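DUF1436 domain-containing protein (PDB 2GKP) is of unknown function but belongs to the CdiI family, and so probably acts as an immunity protein that neutralises the toxin of a contact-dependent growth inhibition system. Local coordinates at residues P36-P41 with E89-K94; D75-F78 with E82-R85; M111-I116 with E134-I139. All blocks are in the same frame, centred on the assembly; numbering follows the deposited sequence.

Contact 1. Residues P36-P41 with E89-K94; sequences PDHLYP and EDWVAK
His-38 and Trp-91 meet ring to ring between an Asx turn, at the interruption of strand 34-45, and the middle of helix 81-99. The tight part is small and belongs to these two side chains. CE1 of His-38 sits over one face of the indole, 3.4 Å from CD1 of Trp-91, while ND1 lies a little farther from the same carbon. The planes are inclined at 34° and the centroids of the imidazole and the five-membered indole ring are 4.5 Å apart, an oblique aromatic pair. Trp-91 adds a CH-pi contact from its own root: CB stands over the imidazole face, 4.0 Å from the centroid of the His-38 ring. With its CG anti to the helix N (chi1 171°), Trp-91 carries the indole off the helix in such a way that CB and CG both come up against the imidazole, CG lying 3.4 Å from CE1 of His-38.

Beyond the two rings the contact is loose. Only 96 Å² is buried between the segments, both sides summed, and His-38 and Trp-91 each remain partly exposed, which makes this a surface contact. Val-92, next along the helix, packs on helix 104-108, and Tyr-88 brings a second ring to Trp-91. The turn has its own ties to the fold: Asp-37 OD2 forms a salt bridge with Arg-66 and a hydrogen bond with Ser-29. The other carboxylate oxygen closes the Asx turn: Leu-39 N donates to Asp-37 OD1 at 3.1 Å, approaching from above the carboxylate plane, 46° out of it.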
# COMPACT_ATOMS: atom_id res chain seq x y z
N PRO A 36 0.25 4.92 5.00
CA PRO A 36 -0.44 3.73 5.51
C PRO A 36 -1.39 4.07 6.65
O PRO A 36 -1.02 4.82 7.56
CB PRO A 36 0.72 2.86 5.99
CG PRO A 36 1.84 3.20 5.06
CD PRO A 36 1.71 4.70 4.82
N ASP A 37 -2.60 3.51 6.60
CA ASP A 37 -3.63 3.82 7.62
C ASP A 37 -3.82 2.57 8.48
O ASP A 37 -4.53 1.63 8.07
CB ASP A 37 -4.93 4.22 6.93
CG ASP A 37 -5.99 4.66 7.91
OD1 ASP A 37 -5.76 4.51 9.12
OD2 ASP A 37 -7.06 5.10 7.47
N HIS A 38 -3.17 2.54 9.63
CA HIS A 38 -3.19 1.33 10.46
C HIS A 38 -4.54 1.11 11.15
O HIS A 38 -4.69 0.15 11.91
CB HIS A 38 -1.99 1.31 11.42
CG HIS A 38 -0.68 1.38 10.70
ND1 HIS A 38 -0.29 0.44 9.77
CD2 HIS A 38 0.29 2.33 10.71
CE1 HIS A 38 0.88 0.79 9.26
NE2 HIS A 38 1.26 1.92 9.82
N LEU A 39 -5.53 1.94 10.87
CA LEU A 39 -6.89 1.59 11.25
C LEU A 39 -7.33 0.29 10.54
O LEU A 39 -8.10 -0.52 11.07
CB LEU A 39 -7.85 2.73 10.90
CG LEU A 39 -9.34 2.48 11.12
CD1 LEU A 39 -9.62 2.17 12.60
CD2 LEU A 39 -10.14 3.67 10.70
N TYR A 40 -6.80 0.11 9.35
CA TYR A 40 -7.11 -1.06 8.53
C TYR A 40 -5.93 -2.04 8.67
O TYR A 40 -4.78 -1.64 8.47
CB TYR A 40 -7.37 -0.62 7.09
CG TYR A 40 -8.46 0.39 7.00
CD1 TYR A 40 -9.82 0.02 7.08
CD2 TYR A 40 -8.15 1.74 6.91
CE1 TYR A 40 -10.81 0.99 7.06
CE2 TYR A 40 -9.15 2.70 6.88
CZ TYR A 40 -10.46 2.32 6.93
OH TYR A 40 -11.43 3.29 6.91
N PRO A 41 -6.17 -3.30 9.08
CA PRO A 41 -5.00 -4.16 9.24
C PRO A 41 -4.44 -4.55 7.88
O PRO A 41 -5.18 -4.54 6.90
CB PRO A 41 -5.56 -5.40 9.95
CG PRO A 41 -6.97 -5.44 9.56
CD PRO A 41 -7.41 -4.00 9.46
N GLU A 89 5.37 1.34 15.10
CA GLU A 89 6.05 0.29 15.87
C GLU A 89 5.12 -0.90 16.14
O GLU A 89 5.54 -2.07 16.06
CB GLU A 89 6.63 0.88 17.17
CG GLU A 89 7.86 1.77 16.89
CD GLU A 89 9.00 1.04 16.17
OE1 GLU A 89 9.37 -0.06 16.62
OE2 GLU A 89 9.54 1.58 15.17
N ASP A 90 3.84 -0.63 16.40
CA ASP A 90 2.89 -1.72 16.55
C ASP A 90 2.78 -2.51 15.25
O ASP A 90 2.70 -3.73 15.29
CB ASP A 90 1.55 -1.20 17.04
CG ASP A 90 1.60 -0.70 18.49
OD1 ASP A 90 2.59 -0.97 19.20
OD2 ASP A 90 0.62 -0.06 18.92
N TRP A 91 2.77 -1.83 14.10
CA TRP A 91 2.67 -2.50 12.79
C TRP A 91 3.86 -3.38 12.57
O TRP A 91 3.70 -4.53 12.12
CB TRP A 91 2.56 -1.44 11.67
CG TRP A 91 2.65 -1.96 10.26
CD1 TRP A 91 1.66 -2.53 9.54
CD2 TRP A 91 3.81 -1.92 9.41
NE1 TRP A 91 2.12 -2.86 8.29
CE2 TRP A 91 3.43 -2.45 8.18
CE3 TRP A 91 5.10 -1.39 9.56
CZ2 TRP A 91 4.32 -2.59 7.13
CZ3 TRP A 91 5.98 -1.51 8.51
CH2 TRP A 91 5.58 -2.08 7.29
N VAL A 92 5.05 -2.90 12.90
CA VAL A 92 6.25 -3.73 12.72
C VAL A 92 6.22 -4.98 13.61
O VAL A 92 6.43 -6.10 13.14
CB VAL A 92 7.53 -2.91 13.07
CG1 VAL A 92 8.78 -3.79 12.97
CG2 VAL A 92 7.70 -1.76 12.12
N ALA A 93 5.90 -4.80 14.88
CA ALA A 93 5.85 -5.93 15.81
C ALA A 93 4.80 -6.94 15.33
O ALA A 93 5.04 -8.17 15.37
CB ALA A 93 5.52 -5.40 17.22
N LYS A 94 3.64 -6.47 14.89
CA LYS A 94 2.58 -7.39 14.46
C LYS A 94 2.96 -8.14 13.21
O LYS A 94 2.67 -9.33 13.09
CB LYS A 94 1.24 -6.68 14.26
CG LYS A 94 0.46 -6.46 15.54
CD LYS A 94 -0.86 -5.70 15.29
CE LYS A 94 -1.22 -4.80 16.48
NZ LYS A 94 -2.34 -3.83 16.24

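Contact 2. Residues D75-F78 with E82-R85; sequences DQDF and EKIR
Lys-83 reaches from the first turn of helix 81-99 to Asp-77 on helix 73-79 and joins it in a salt bridge, with NZ 3.0 Å from OD1 of Asp-77. The ammonium comes in on the anti side of that oxygen, 34° out of the carboxylate plane. The lysine chain is extended beyond CG and crosses the aspartate at about a right angle, with CD of Lys-83 3.2 Å from OD1 of Asp-77. Beside this charged pair is a less polar contact, in which CG1 of Ile-84 comes within 3.4 Å of the backbone O of Phe-78. The phenylalanine takes part through its main chain; its CB points away from segment 82-85.

The next shell fixes these groups. Asp-77 holds its carboxyl CG anti to the backbone N (chi1 -175°), and OD2 forms a second salt bridge with Arg-87, so each carboxylate oxygen has a cationic partner; the two positive charges probably favour the ionised form. At the root of the lysine, Lys-83 N is hydrogen-bonded to Asp-80 OD2. One residue before it, Glu-82 is gripped side-on by Arg-85 through two nitrogens, with NE 2.9 Å from OE1 of Glu-82 and NH2 3.0 Å from OE2; both oxygens lie practically in the guanidinium plane. That pair stays within helix 81-99 and does not bridge the helices. On helix 73-79, the buried Phe-78 ring meets that of Phe-68. The whole is a pair of consecutive helices joined by a very short linker, with a surface salt bridge across the junction.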
# COMPACT_ATOMS: atom_id res chain seq x y z
N ASP A 75 -7.84 14.17 11.02
CA ASP A 75 -6.59 14.64 10.40
C ASP A 75 -5.46 14.86 11.42
O ASP A 75 -4.32 14.45 11.24
CB ASP A 75 -6.87 15.94 9.62
CG ASP A 75 -5.71 16.38 8.74
OD1 ASP A 75 -5.38 15.64 7.79
OD2 ASP A 75 -5.13 17.46 8.99
N GLN A 76 -5.78 15.58 12.50
CA GLN A 76 -4.75 15.85 13.50
C GLN A 76 -4.19 14.55 14.09
O GLN A 76 -2.96 14.39 14.25
CB GLN A 76 -5.31 16.74 14.61
CG GLN A 76 -5.68 18.14 14.14
CD GLN A 76 -6.37 18.88 15.26
OE1 GLN A 76 -6.00 18.73 16.42
NE2 GLN A 76 -7.41 19.65 14.93
N ASP A 77 -5.10 13.62 14.41
CA ASP A 77 -4.70 12.32 14.96
C ASP A 77 -3.81 11.53 14.00
O ASP A 77 -2.77 10.98 14.41
CB ASP A 77 -5.94 11.50 15.34
CG ASP A 77 -5.59 10.19 16.03
OD1 ASP A 77 -5.54 10.14 17.28
OD2 ASP A 77 -5.35 9.23 15.32
N PHE A 78 -4.22 11.54 12.72
CA PHE A 78 -3.49 10.79 11.70
C PHE A 78 -2.07 11.29 11.47
O PHE A 78 -1.15 10.51 11.22
CB PHE A 78 -4.26 10.78 10.38
CG PHE A 78 -3.73 9.78 9.38
CD1 PHE A 78 -4.02 8.42 9.52
CD2 PHE A 78 -2.98 10.19 8.30
CE1 PHE A 78 -3.54 7.51 8.58
CE2 PHE A 78 -2.48 9.27 7.37
CZ PHE A 78 -2.77 7.94 7.53
N GLU A 82 3.79 11.49 17.40
CA GLU A 82 3.95 10.40 18.35
C GLU A 82 2.98 9.26 18.03
O GLU A 82 3.35 8.06 18.17
CB GLU A 82 3.76 10.93 19.80
CG GLU A 82 3.57 9.82 20.82
CD GLU A 82 4.77 8.88 20.98
OE1 GLU A 82 5.82 9.12 20.36
OE2 GLU A 82 4.64 7.88 21.75
N LYS A 83 1.75 9.60 17.60
CA LYS A 83 0.79 8.57 17.22
C LYS A 83 1.28 7.80 15.99
O LYS A 83 1.18 6.57 15.97
CB LYS A 83 -0.59 9.15 17.01
CG LYS A 83 -1.18 9.65 18.32
CD LYS A 83 -2.46 10.43 18.08
CE LYS A 83 -3.10 10.85 19.41
NZ LYS A 83 -4.18 11.90 19.35
N ILE A 84 1.84 8.50 15.00
CA ILE A 84 2.47 7.80 13.85
C ILE A 84 3.54 6.82 14.33
O ILE A 84 3.57 5.67 13.91
CB ILE A 84 3.13 8.81 12.85
CG1 ILE A 84 2.06 9.60 12.09
CG2 ILE A 84 4.06 8.07 11.89
CD1 ILE A 84 2.62 10.82 11.36
N ARG A 85 4.41 7.26 15.24
CA ARG A 85 5.48 6.42 15.76
C ARG A 85 4.94 5.18 16.49
O ARG A 85 5.37 4.05 16.25
CB ARG A 85 6.41 7.22 16.69
CG ARG A 85 7.64 6.45 17.12
CD ARG A 85 8.24 6.99 18.45
NE ARG A 85 7.29 6.77 19.54
CZ ARG A 85 7.08 5.58 20.12
NH1 ARG A 85 7.77 4.51 19.71
NH2 ARG A 85 6.18 5.45 21.07

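Contact 3. Residues M111-I116 with E134-I139; sequences MMSVDI and EAWDAI. With EDO (1,2-ethanediol), chain C.
Met-111, a selenomethionine at the entry to strand 112-119, begins the contact with Trp-136 of strand 135-138, two parts of one antiparallel sheet with strand 122-132 paired to both. Its backbone O accepts a hydrogen bond from Trp-136 NE1 (2.9 Å, N-H...O angle 167°); the oxygen lies near the indole plane, but the donor stands above the carbonyl plane. Its side chain makes an oblique Met-aromatic contact, with SE 3.8 Å from CZ2 of Trp-136. At Met-112 CB points away from the second strand, and the side chain touches Leu-163 of helix 152-164.

Ser-113 OG, anti to the backbone N (chi1 -170°), is turned to Lys-17 and to a bound 1,2-ethanediol, probably from the crystallisation liquor. Farther along, the diol also meets Asp-115, through a contact so short that its detail is doubtful. The indole is further held by stacking with His-130 and by a cation-pi contact with Lys-17. Ser-113 meets the ring over one face: its CB lies over the five-membered ring of Trp-136, 3.5 Å from the centroid, in a CH-pi contact.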
# COMPACT_ATOMS: atom_id res chain seq x y z
N MSE A 111 12.24 -6.33 1.42
CA MSE A 111 10.89 -5.80 1.23
C MSE A 111 10.88 -4.73 0.14
O MSE A 111 11.54 -3.71 0.24
CB MSE A 111 10.29 -5.29 2.53
CG MSE A 111 8.84 -4.90 2.40
SE MSE A 111 8.09 -4.27 4.07
CE MSE A 111 7.94 -5.96 5.02
N MSE A 112 10.11 -5.02 -0.91
CA MSE A 112 9.84 -4.06 -1.97
C MSE A 112 8.49 -3.38 -1.73
O MSE A 112 7.65 -3.91 -0.98
CB MSE A 112 9.84 -4.79 -3.33
CG MSE A 112 11.11 -5.62 -3.57
SE MSE A 112 12.67 -4.42 -3.77
CE MSE A 112 13.80 -5.43 -4.90
N SER A 113 8.28 -2.24 -2.38
CA SER A 113 7.05 -1.47 -2.13
C SER A 113 6.50 -0.81 -3.40
O SER A 113 7.23 -0.14 -4.11
CB SER A 113 7.36 -0.35 -1.13
OG SER A 113 6.13 0.24 -0.70
N VAL A 114 5.20 -0.99 -3.63
CA VAL A 114 4.49 -0.37 -4.74
C VAL A 114 3.39 0.47 -4.12
O VAL A 114 2.75 0.03 -3.16
CB VAL A 114 3.89 -1.50 -5.64
CG1 VAL A 114 2.83 -0.97 -6.59
CG2 VAL A 114 4.95 -2.25 -6.44
N ASP A 115 3.16 1.67 -4.66
CA ASP A 115 2.06 2.55 -4.23
C ASP A 115 0.97 2.56 -5.29
O ASP A 115 1.29 2.47 -6.46
CB ASP A 115 2.53 4.01 -4.03
CG ASP A 115 3.49 4.19 -2.86
OD1 ASP A 115 3.71 3.26 -2.06
OD2 ASP A 115 4.00 5.33 -2.73
N ILE A 116 -0.28 2.69 -4.88
CA ILE A 116 -1.38 2.75 -5.88
C ILE A 116 -2.21 3.96 -5.55
O ILE A 116 -2.63 4.16 -4.39
CB ILE A 116 -2.30 1.48 -5.84
CG1 ILE A 116 -1.46 0.22 -6.06
CG2 ILE A 116 -3.36 1.58 -6.91
CD1 ILE A 116 -1.05 -0.49 -4.75
N GLU A 134 14.11 0.79 6.06
CA GLU A 134 12.65 0.91 6.23
C GLU A 134 12.06 2.06 5.41
O GLU A 134 11.10 2.73 5.85
CB GLU A 134 12.27 1.03 7.71
CG GLU A 134 12.84 -0.17 8.51
CD GLU A 134 12.50 -0.18 9.99
OE1 GLU A 134 11.56 0.51 10.44
OE2 GLU A 134 13.21 -0.88 10.74
N ALA A 135 12.60 2.33 4.24
CA ALA A 135 12.07 3.40 3.40
C ALA A 135 12.26 3.14 1.92
O ALA A 135 13.18 2.46 1.53
CB ALA A 135 12.67 4.72 3.79
N TRP A 136 11.34 3.69 1.12
CA TRP A 136 11.29 3.45 -0.31
C TRP A 136 11.07 4.76 -1.00
O TRP A 136 10.22 5.56 -0.55
CB TRP A 136 10.08 2.52 -0.61
CG TRP A 136 10.23 1.18 0.07
CD1 TRP A 136 10.83 0.07 -0.49
CD2 TRP A 136 9.85 0.82 1.40
NE1 TRP A 136 10.80 -0.96 0.40
CE2 TRP A 136 10.22 -0.54 1.58
CE3 TRP A 136 9.20 1.50 2.44
CZ2 TRP A 136 10.01 -1.23 2.78
CZ3 TRP A 136 8.98 0.83 3.64
CH2 TRP A 136 9.40 -0.53 3.80
N ASP A 137 11.80 5.02 -2.08
CA ASP A 137 11.73 6.27 -2.81
C ASP A 137 11.37 5.95 -4.26
O ASP A 137 11.58 4.83 -4.77
CB ASP A 137 13.09 6.99 -2.81
CG ASP A 137 13.40 7.74 -1.50
OD1 ASP A 137 12.52 7.91 -0.62
OD2 ASP A 137 14.56 8.17 -1.35
N ALA A 138 10.82 6.93 -4.95
CA ALA A 138 10.46 6.72 -6.35
C ALA A 138 11.64 6.46 -7.24
O ALA A 138 12.75 6.92 -6.99
CB ALA A 138 9.67 7.92 -6.88
N ILE A 139 11.39 5.68 -8.28
CA ILE A 139 12.34 5.49 -9.36
C ILE A 139 11.77 6.14 -10.63
O ILE A 139 10.73 6.78 -10.55
CB ILE A 139 12.71 4.02 -9.56
CG1 ILE A 139 11.46 3.16 -9.75
CG2 ILE A 139 13.50 3.55 -8.32
CD1 ILE A 139 11.77 1.77 -10.22
C1 EDO C . 6.25 3.15 -4.42
O1 EDO C . 6.41 4.36 -5.19
C2 EDO C . 6.79 3.38 -3.01
O2 EDO C . 6.14 2.65 -1.97

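After strands 11-18 and 23-30 the chain enters the interrupted strand 34-45, whose residues 36-41 meet helix 81-99 in contact 1, closing a loop of 47 mostly helical residues. Within that loop lies contact 2, a far shorter closure between helix 73-79 and the start of helix 81-99. The two share the long helix and touch directly, Pro-36 O lying 3.6 Å from Phe-78 CZ. Contact 3 follows in series, joining strands 112-119 and 135-138, which both pair with strand 122-132. It reaches the same sheet as contact 1, although their centres are about 17 Å apart. Contact 1 thus ties helix 81-99 to the region of strand 34-45, and contact 2 ties it to helix 73-79.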